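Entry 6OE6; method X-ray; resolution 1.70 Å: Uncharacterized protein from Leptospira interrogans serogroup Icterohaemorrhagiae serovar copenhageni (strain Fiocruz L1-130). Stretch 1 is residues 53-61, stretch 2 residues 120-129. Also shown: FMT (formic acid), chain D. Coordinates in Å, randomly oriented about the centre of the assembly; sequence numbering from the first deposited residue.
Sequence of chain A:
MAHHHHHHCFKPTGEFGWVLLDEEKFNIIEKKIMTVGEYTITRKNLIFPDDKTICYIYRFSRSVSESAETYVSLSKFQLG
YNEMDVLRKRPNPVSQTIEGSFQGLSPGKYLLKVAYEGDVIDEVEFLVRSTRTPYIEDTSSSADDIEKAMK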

ATOM      1  N   THR A  53      -0.510  -5.912  10.486  1.00 32.73           N
ATOM      2  CA  THR A  53      -1.249  -4.818   9.867  1.00 32.49           C
ATOM      3  C   THR A  53      -0.275  -3.985   9.040  1.00 31.09           C
ATOM      4  O   THR A  53       0.802  -3.618   9.516  1.00 32.75           O
ATOM      5  N   ILE A  54      -0.622  -3.752   7.774  1.00 24.81           N
ATOM      6  CA  ILE A  54       0.256  -3.074   6.820  1.00 23.98           C
ATOM      7  C   ILE A  54      -0.067  -1.590   6.895  1.00 28.17           C
ATOM      8  O   ILE A  54      -1.153  -1.180   6.484  1.00 26.85           O
ATOM      9  N   CYS A  55       0.859  -0.787   7.419  1.00 26.71           N
ATOM     10  CA  CYS A  55       0.648   0.653   7.580  1.00 28.18           C
ATOM     11  C   CYS A  55       1.453   1.411   6.537  1.00 33.57           C
ATOM     12  O   CYS A  55       2.643   1.134   6.351  1.00 30.72           O
ATOM     13  N   TYR A  56       0.820   2.364   5.859  1.00 28.40           N
ATOM     14  CA  TYR A  56       1.533   3.140   4.857  1.00 24.37           C
ATOM     15  C   TYR A  56       1.447   4.628   5.150  1.00 30.76           C
ATOM     16  O   TYR A  56       0.564   5.128   5.870  1.00 30.99           O
ATOM     17  N   ILE A  57       2.423   5.328   4.600  1.00 32.19           N
ATOM     18  CA  ILE A  57       2.401   6.776   4.525  1.00 32.26           C
ATOM     19  C   ILE A  57       2.651   7.123   3.066  1.00 35.21           C
ATOM     20  O   ILE A  57       3.369   6.404   2.358  1.00 32.78           O
ATOM     21  N   TYR A  58       2.014   8.192   2.590  1.00 30.09           N
ATOM     22  CA  TYR A  58       2.340   8.742   1.277  1.00 29.92           C
ATOM     23  C   TYR A  58       2.730  10.203   1.421  1.00 35.03           C
ATOM     24  O   TYR A  58       1.966  10.996   1.973  1.00 37.93           O
ATOM     25  N   ARG A  59       3.909  10.557   0.924  1.00 36.25           N
ATOM     26  CA  ARG A  59       4.365  11.944   0.946  1.00 40.24           C
ATOM     27  C   ARG A  59       4.227  12.525  -0.453  1.00 44.96           C
ATOM     28  O   ARG A  59       4.858  12.034  -1.395  1.00 47.62           O
ATOM     29  N   PHE A  60       3.400  13.562  -0.581  1.00 41.82           N
ATOM     30  CA  PHE A  60       3.149  14.182  -1.872  1.00 45.14           C
ATOM     31  C   PHE A  60       4.379  14.936  -2.361  1.00 50.38           C
ATOM     32  O   PHE A  60       5.107  15.555  -1.585  1.00 57.17           O
ATOM     33  N   SER A  61       4.593  14.895  -3.676  1.00 52.60           N
ATOM     34  CA  SER A  61       5.690  15.645  -4.275  1.00 60.43           C
ATOM     35  C   SER A  61       5.441  17.148  -4.305  1.00 64.68           C
ATOM     36  O   SER A  61       6.399  17.912  -4.466  1.00 69.61           O
ATOM     37  N   VAL A 120      -5.510  10.430 -10.687  1.00 49.12           N
ATOM     38  CA  VAL A 120      -4.576   9.487 -10.077  1.00 48.25           C
ATOM     39  C   VAL A 120      -3.168  10.038 -10.273  1.00 49.26           C
ATOM     40  O   VAL A 120      -2.755  10.333 -11.401  1.00 53.12           O
ATOM     41  N   ILE A 121      -2.443  10.222  -9.173  1.00 43.00           N
ATOM     42  CA  ILE A 121      -1.123  10.844  -9.203  1.00 49.06           C
ATOM     43  C   ILE A 121      -0.005   9.878  -8.860  1.00 44.74           C
ATOM     44  O   ILE A 121       1.169  10.214  -9.083  1.00 47.04           O
ATOM     45  N   ASP A 122      -0.313   8.698  -8.326  1.00 36.55           N
ATOM     46  CA  ASP A 122       0.734   7.750  -7.986  1.00 36.91           C
ATOM     47  C   ASP A 122       0.074   6.419  -7.662  1.00 34.24           C
ATOM     48  O   ASP A 122      -1.128   6.351  -7.392  1.00 31.57           O
ATOM     49  N   GLU A 123       0.871   5.359  -7.727  1.00 31.27           N
ATOM     50  CA  GLU A 123       0.365   4.028  -7.431  1.00 29.62           C
ATOM     51  C   GLU A 123       1.546   3.121  -7.127  1.00 32.90           C
ATOM     52  O   GLU A 123       2.681   3.402  -7.510  1.00 33.82           O
ATOM     53  N   VAL A 124       1.258   2.023  -6.437  1.00 28.55           N
ATOM     54  CA  VAL A 124       2.287   1.104  -5.961  1.00 30.27           C
ATOM     55  C   VAL A 124       1.657  -0.275  -5.798  1.00 28.77           C
ATOM     56  O   VAL A 124       0.494  -0.398  -5.392  1.00 26.36           O
ATOM     57  N   GLU A 125       2.414  -1.311  -6.145  1.00 29.94           N
ATOM     58  CA  GLU A 125       1.994  -2.695  -5.955  1.00 27.76           C
ATOM     59  C   GLU A 125       2.678  -3.330  -4.743  1.00 29.64           C
ATOM     60  O   GLU A 125       3.838  -3.034  -4.438  1.00 27.88           O
ATOM     61  N   PHE A 126       1.970  -4.252  -4.088  1.00 25.56           N
ATOM     62  CA  PHE A 126       2.587  -5.092  -3.064  1.00 29.63           C
ATOM     63  C   PHE A 126       1.922  -6.469  -3.034  1.00 26.45           C
ATOM     64  O   PHE A 126       0.797  -6.645  -3.494  1.00 28.67           O
ATOM     65  N   LEU A 127       2.662  -7.466  -2.536  1.00 26.91           N
ATOM     66  CA  LEU A 127       2.151  -8.822  -2.349  1.00 25.31           C
ATOM     67  C   LEU A 127       1.860  -9.053  -0.870  1.00 34.34           C
ATOM     68  O   LEU A 127       2.590  -8.540  -0.015  1.00 33.36           O
ATOM     69  N   VAL A 128       0.802  -9.827  -0.581  1.00 27.31           N
ATOM     70  CA  VAL A 128       0.523 -10.374   0.757  1.00 26.48           C
ATOM     71  C   VAL A 128       0.662 -11.886   0.668  1.00 30.68           C
ATOM     72  O   VAL A 128       0.040 -12.521  -0.193  1.00 32.42           O
ATOM     73  N   ARG A 129       1.478 -12.478   1.545  1.00 35.95           N
ATOM     74  CA  ARG A 129       1.704 -13.913   1.483  1.00 40.52           C
ATOM     75  C   ARG A 129       1.355 -14.601   2.795  1.00 49.33           C
ATOM     76  O   ARG A 129       1.465 -14.010   3.873  1.00 43.26           O
TER

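The two strands, 53-59 and 120-129, run roughly antiparallel, with 144° between their N-to-C directions, and their axes come no closer than 10.2 Å. At that spacing contact depends wholly on side chains, and the 262 Å² buried between the stretches falls into two clusters.

The first cluster is apolar. Ile54 directs its CA-to-CB bond toward the opposing strand, and its m,t rotamer (chi1 -60°, chi2 161°) extends the chain to CD1. That methyl meets two side chains: Ile54 CD1 lies 3.9 Å from Val128 CG2 and 4.1 Å from Phe126 CE1, approaching the Phe126 ring obliquely. Phe126 (chi1 62°, p) and Val128 (chi1 178°, t) both point toward stretch 1, while Leu127 between them points away, the alternation expected of an extended strand.

The second cluster combines one hydrogen bond with two apolar contacts. Tyr58 is t at chi1 (-177°), which carries its ring out toward stretch 2, and its hydroxyl donates a hydrogen bond to Asp122: Tyr58 OH to Asp122 OD2 is 2.7 Å, with the carboxylate oxygen near the ring plane. Asp122 sits between wells at chi1 (-146°); in this conformation its other oxygen, OD1, accepts a hydrogen bond from the backbone N of Glu123 at 2.9 Å, although the N-H...O angle of 137° is well short of linear.

Ile121, p,t (61°, 166°), places CD1 against two aromatic residues, both on the same side of it. Ile121 CD1 is 3.6 Å from Phe60 CE1, at that ring's edge near its plane, and 4.2 Å from Tyr58 CE2. The CA-to-CB bond of Phe60 points sideways, but with chi1 at -66° (m) the ring end comes nearer to stretch 2.

Tyr56 (chi1 75°, p) does not touch stretch 2; its OH donates a hydrogen bond to O2 of formic acid at 2.6 Å, a ligand probably from the crystallisation liquor.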

ATOM      1  CB  THR A  53      -1.974  -4.002  10.944  1.00 33.09           C
ATOM      2  OG1 THR A  53      -3.025  -4.808  11.499  1.00 34.97           O
ATOM      3  CG2 THR A  53      -2.609  -2.735  10.359  1.00 33.40           C
ATOM      4  CB  ILE A  54       0.047  -3.599   5.401  1.00 23.19           C
ATOM      5  CG1 ILE A  54       0.349  -5.124   5.318  1.00 23.65           C
ATOM      6  CG2 ILE A  54       0.885  -2.745   4.376  1.00 25.09           C
ATOM      7  CD1 ILE A  54      -0.265  -5.845   4.078  1.00 23.97           C
ATOM      8  CB  CYS A  55       1.064   1.124   8.974  1.00 30.95           C
ATOM      9  SG  CYS A  55       0.293   0.207  10.314  1.00 35.22           S
ATOM     10  CB  TYR A  56       1.023   2.858   3.414  1.00 24.76           C
ATOM     11  CG  TYR A  56      -0.316   3.517   3.138  1.00 25.37           C
ATOM     12  CD1 TYR A  56      -0.390   4.815   2.636  1.00 29.77           C
ATOM     13  CD2 TYR A  56      -1.494   2.846   3.385  1.00 30.33           C
ATOM     14  CE1 TYR A  56      -1.611   5.429   2.416  1.00 30.86           C
ATOM     15  CE2 TYR A  56      -2.711   3.444   3.170  1.00 28.70           C
ATOM     16  CZ  TYR A  56      -2.767   4.734   2.677  1.00 35.42           C
ATOM     17  OH  TYR A  56      -4.001   5.318   2.473  1.00 36.02           O
ATOM     18  CB  ILE A  57       3.450   7.412   5.467  1.00 38.49           C
ATOM     19  CG1 ILE A  57       3.231   8.917   5.578  1.00 37.23           C
ATOM     20  CG2 ILE A  57       4.873   7.094   5.005  1.00 38.11           C
ATOM     21  CD1 ILE A  57       4.030   9.571   6.706  1.00 44.86           C
ATOM     22  CB  TYR A  58       1.178   8.605   0.280  1.00 32.19           C
ATOM     23  CG  TYR A  58       1.554   9.108  -1.097  1.00 35.43           C
ATOM     24  CD1 TYR A  58       2.444   8.403  -1.894  1.00 31.89           C
ATOM     25  CD2 TYR A  58       1.058  10.309  -1.582  1.00 37.60           C
ATOM     26  CE1 TYR A  58       2.806   8.869  -3.143  1.00 36.16           C
ATOM     27  CE2 TYR A  58       1.413  10.776  -2.827  1.00 39.52           C
ATOM     28  CZ  TYR A  58       2.284  10.054  -3.606  1.00 38.22           C
ATOM     29  OH  TYR A  58       2.650  10.523  -4.845  1.00 42.96           O
ATOM     30  CB  ARG A  59       5.806  12.061   1.434  1.00 43.82           C
ATOM     31  CG  ARG A  59       6.263  13.536   1.528  1.00 74.53           C
ATOM     32  CD  ARG A  59       7.527  13.723   2.357  1.00 81.46           C
ATOM     33  NE  ARG A  59       7.638  12.732   3.424  1.00 91.52           N
ATOM     34  CZ  ARG A  59       8.694  11.946   3.609  1.00 94.69           C
ATOM     35  NH1 ARG A  59       9.751  12.047   2.811  1.00 95.68           N
ATOM     36  NH2 ARG A  59       8.698  11.067   4.604  1.00 93.62           N
ATOM     37  CB  PHE A  60       1.967  15.148  -1.791  1.00 45.15           C
ATOM     38  CG  PHE A  60       0.659  14.485  -1.527  1.00 44.03           C
ATOM     39  CD1 PHE A  60      -0.185  14.160  -2.576  1.00 45.62           C
ATOM     40  CD2 PHE A  60       0.270  14.183  -0.232  1.00 42.86           C
ATOM     41  CE1 PHE A  60      -1.394  13.544  -2.343  1.00 41.54           C
ATOM     42  CE2 PHE A  60      -0.939  13.565   0.011  1.00 36.71           C
ATOM     43  CZ  PHE A  60      -1.770  13.237  -1.049  1.00 37.53           C
ATOM     44  CB  SER A  61       5.956  15.152  -5.697  1.00 66.72           C
ATOM     45  OG  SER A  61       4.887  15.511  -6.554  1.00 73.90           O
ATOM     46  CB  VAL A 120      -4.721   8.080 -10.674  1.00 47.20           C
ATOM     47  CG1 VAL A 120      -3.610   7.171 -10.162  1.00 41.08           C
ATOM     48  CG2 VAL A 120      -6.069   7.479 -10.312  1.00 43.80           C
ATOM     49  CB  ILE A 121      -1.048  12.068  -8.262  1.00 48.70           C
ATOM     50  CG1 ILE A 121      -1.316  11.620  -6.821  1.00 50.24           C
ATOM     51  CG2 ILE A 121      -2.007  13.164  -8.704  1.00 51.85           C
ATOM     52  CD1 ILE A 121      -0.941  12.641  -5.811  1.00 50.71           C
ATOM     53  CB  ASP A 122       1.568   8.237  -6.803  1.00 39.05           C
ATOM     54  CG  ASP A 122       3.018   7.832  -6.901  1.00 43.60           C
ATOM     55  OD1 ASP A 122       3.341   6.854  -7.606  1.00 41.62           O
ATOM     56  OD2 ASP A 122       3.843   8.515  -6.264  1.00 44.99           O
ATOM     57  CB  GLU A 123      -0.474   3.472  -8.593  1.00 34.07           C
ATOM     58  CG  GLU A 123       0.329   3.112  -9.820  1.00 39.68           C
ATOM     59  CD  GLU A 123      -0.559   2.833 -11.019  1.00 51.81           C
ATOM     60  OE1 GLU A 123      -1.336   3.735 -11.402  1.00 59.89           O
ATOM     61  OE2 GLU A 123      -0.488   1.718 -11.566  1.00 54.75           O
ATOM     62  CB  VAL A 124       2.909   1.605  -4.634  1.00 28.58           C
ATOM     63  CG1 VAL A 124       1.851   1.670  -3.538  1.00 25.14           C
ATOM     64  CG2 VAL A 124       4.103   0.719  -4.217  1.00 30.02           C
ATOM     65  CB  GLU A 125       2.315  -3.527  -7.198  1.00 26.80           C
ATOM     66  CG  GLU A 125       1.557  -3.098  -8.436  1.00 42.15           C
ATOM     67  CD  GLU A 125       1.987  -3.881  -9.665  1.00 43.11           C
ATOM     68  OE1 GLU A 125       3.118  -3.659 -10.158  1.00 43.94           O
ATOM     69  OE2 GLU A 125       1.195  -4.723 -10.118  1.00 43.22           O
ATOM     70  CB  PHE A 126       2.551  -4.418  -1.674  1.00 25.70           C
ATOM     71  CG  PHE A 126       1.166  -4.141  -1.128  1.00 23.21           C
ATOM     72  CD1 PHE A 126       0.479  -5.132  -0.437  1.00 23.19           C
ATOM     73  CD2 PHE A 126       0.562  -2.872  -1.252  1.00 24.14           C
ATOM     74  CE1 PHE A 126      -0.804  -4.875   0.102  1.00 24.84           C
ATOM     75  CE2 PHE A 126      -0.697  -2.603  -0.687  1.00 24.92           C
ATOM     76  CZ  PHE A 126      -1.385  -3.613  -0.026  1.00 23.93           C
ATOM     77  CB  LEU A 127       3.173  -9.868  -2.801  1.00 32.74           C
ATOM     78  CG  LEU A 127       3.549  -9.889  -4.266  1.00 49.19           C
ATOM     79  CD1 LEU A 127       4.551 -11.023  -4.500  1.00 53.74           C
ATOM     80  CD2 LEU A 127       2.311 -10.080  -5.097  1.00 48.22           C
ATOM     81  CB  VAL A 128      -0.882  -9.999   1.255  1.00 23.05           C
ATOM     82  CG1 VAL A 128      -1.149 -10.633   2.632  1.00 26.53           C
ATOM     83  CG2 VAL A 128      -1.018  -8.483   1.325  1.00 24.64           C
ATOM     84  CB  ARG A 129       3.153 -14.221   1.128  1.00 46.99           C
ATOM     85  CG  ARG A 129       3.496 -13.759  -0.264  1.00 51.64           C
ATOM     86  CD  ARG A 129       4.854 -14.247  -0.667  1.00 55.54           C
ATOM     87  NE  ARG A 129       4.926 -15.703  -0.786  1.00 56.30           N
ATOM     88  CZ  ARG A 129       5.571 -16.495   0.066  1.00 65.67           C
ATOM     89  NH1 ARG A 129       6.202 -15.981   1.116  1.00 65.03           N
ATOM     90  NH2 ARG A 129       5.594 -17.805  -0.138  1.00 68.49           N
TER
HETATM   91  C   FMT D 202      -6.546   3.195   4.344  1.00 34.02           C
HETATM   92  O1  FMT D 202      -6.630   3.166   5.564  1.00 38.03           O
HETATM   93  O2  FMT D 202      -5.963   4.104   3.753  1.00 42.45           O